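Local structure of mannose-specific lectin 3 chain 2 (Crocus vernus, 3MEZ) at residues D70-D73 against D74-T78. The protein probably binds D-mannose, as the domain 2 chain of a bulb-type lectin whose heterotetramer has two domain 1 and two domain 2 chains. Residues are numbered along the deposited sequence; the frame is centred on the assembly and turned at random.
Sequences DITD and DRLNT. Unlike the reference sequence in segment 74-78: T78 (reference Ser). With FMT (formic acid), chain I.
The carboxylate of D73 lies over the inside of the bend and meets the backbone of R75 and N77. Its OD1 accepts the backbone N-H of N77 at 2.9 Å between N and OD1, with the donor tilted well out of the carboxylate plane, and a second, weak bond from R75 N at 3.0 Å. With CG set between the backbone N and the carbonyl carbon (chi1 74°), the acid folds back over its own turn. OD2 lies 3.6 Å from N77 ND2 without a hydrogen bond, the N77 side-chain amide plane turned 60° from the carboxylate. Residues 73-76 form a type I turn closed by L76 N on D73 O, and the positive phi of L76 completes the G1-bulge hairpin joining strands 69-72 and 78-81, the last two of a four-stranded antiparallel sheet of the bulb-type lectin domain. D73 N returns a nearly straight bond to N77 O (3.0 Å, 170°), in the carbonyl plane. Beyond it T72 and T78 form a non-hydrogen-bonded antiparallel pair, and T72 CG2 rests on L76 CA at 3.6 Å. The D74 CB bond leads away from the strand end, and its OD2 forms a salt bridge with R62 of the second subunit; D74 N donates to O1 of a formic acid molecule, probably from the crystallisation liquor, at 2.7 Å.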
loop_
_atom_site.group_PDB
_atom_site.type_symbol
_atom_site.label_atom_id
_atom_site.label_comp_id
_atom_site.label_asym_id
_atom_site.label_seq_id
_atom_site.Cartn_x
_atom_site.Cartn_y
_atom_site.Cartn_z
ATOM N N ASP B 70 -7.052 12.497 -7.122
ATOM C CA ASP B 70 -7.285 13.400 -6.015
ATOM C C ASP B 70 -6.079 13.493 -5.095
ATOM O O ASP B 70 -5.510 12.508 -4.782
ATOM C CB ASP B 70 -8.475 12.936 -5.161
ATOM C CG ASP B 70 -9.748 12.752 -5.949
ATOM O OD1 ASP B 70 -10.162 13.675 -6.595
ATOM O OD2 ASP B 70 -10.321 11.685 -5.931
ATOM N N ILE B 71 -5.721 14.693 -4.694
ATOM C CA ILE B 71 -4.841 14.919 -3.595
ATOM C C ILE B 71 -5.682 15.327 -2.387
ATOM O O ILE B 71 -6.385 16.290 -2.411
ATOM C CB ILE B 71 -3.791 15.987 -3.856
ATOM C CG1 ILE B 71 -2.993 15.656 -5.087
ATOM C CG2 ILE B 71 -2.911 16.093 -2.727
ATOM C CD1 ILE B 71 -2.072 16.683 -5.493
ATOM N N THR B 72 -5.564 14.542 -1.337
ATOM C CA THR B 72 -6.436 14.553 -0.206
ATOM C C THR B 72 -5.672 14.794 1.073
ATOM O O THR B 72 -4.632 14.271 1.246
ATOM C CB THR B 72 -7.166 13.199 -0.117
ATOM O OG1 THR B 72 -7.767 12.885 -1.369
ATOM C CG2 THR B 72 -8.204 13.224 0.927
ATOM N N ASP B 73 -6.193 15.625 1.936
ATOM C CA ASP B 73 -5.601 15.845 3.239
ATOM C C ASP B 73 -6.065 14.877 4.332
ATOM O O ASP B 73 -6.933 14.106 4.119
ATOM C CB ASP B 73 -5.693 17.304 3.678
ATOM C CG ASP B 73 -7.081 17.717 4.095
ATOM O OD1 ASP B 73 -7.970 16.936 4.219
ATOM O OD2 ASP B 73 -7.256 18.890 4.245
ATOM N N ASP B 74 -5.510 15.003 5.521
ATOM C CA ASP B 74 -5.853 14.095 6.610
ATOM C C ASP B 74 -7.329 14.138 6.956
ATOM O O ASP B 74 -7.869 13.170 7.404
ATOM C CB ASP B 74 -5.017 14.334 7.836
ATOM C CG ASP B 74 -5.121 13.210 8.845
ATOM O OD1 ASP B 74 -5.476 13.483 9.967
ATOM O OD2 ASP B 74 -4.839 12.081 8.503
ATOM N N ARG B 75 -7.963 15.268 6.712
ATOM C CA ARG B 75 -9.353 15.464 7.049
ATOM C C ARG B 75 -10.257 14.960 5.956
ATOM O O ARG B 75 -11.420 15.069 6.032
ATOM C CB ARG B 75 -9.634 16.928 7.364
ATOM C CG ARG B 75 -8.869 17.446 8.536
ATOM C CD ARG B 75 -9.037 18.911 8.729
ATOM N NE ARG B 75 -10.311 19.352 8.204
ATOM C CZ ARG B 75 -11.491 19.188 8.797
ATOM N NH1 ARG B 75 -11.574 18.586 9.964
ATOM N NH2 ARG B 75 -12.594 19.623 8.198
ATOM N N LEU B 76 -9.662 14.412 4.929
ATOM C CA LEU B 76 -10.336 13.919 3.763
ATOM C C LEU B 76 -10.884 14.995 2.821
ATOM O O LEU B 76 -11.697 14.704 2.003
ATOM C CB LEU B 76 -11.392 12.889 4.110
ATOM C CG LEU B 76 -10.926 11.625 4.819
ATOM C CD1 LEU B 76 -12.059 10.741 5.115
ATOM C CD2 LEU B 76 -9.932 10.886 4.022
ATOM N N ASN B 77 -10.431 16.229 2.951
ATOM C CA ASN B 77 -10.782 17.261 1.986
ATOM C C ASN B 77 -9.854 17.145 0.773
ATOM O O ASN B 77 -8.694 16.920 0.922
ATOM C CB ASN B 77 -10.658 18.684 2.543
ATOM C CG ASN B 77 -11.437 18.922 3.841
ATOM O OD1 ASN B 77 -12.593 18.614 3.947
ATOM N ND2 ASN B 77 -10.774 19.521 4.799
ATOM N N THR B 78 -10.390 17.333 -0.418
ATOM C CA THR B 78 -9.582 17.261 -1.596
ATOM C C THR B 78 -8.969 18.612 -1.892
ATOM O O THR B 78 -9.630 19.556 -2.100
ATOM C CB THR B 78 -10.369 16.774 -2.780
ATOM O OG1 THR B 78 -11.285 17.776 -3.165
ATOM C CG2 THR B 78 -11.154 15.633 -2.423
HETATM C C FMT I . -2.518 17.393 6.188
HETATM O O1 FMT I . -3.277 16.499 5.880
HETATM O O2 FMT I . -2.750 18.076 7.184
#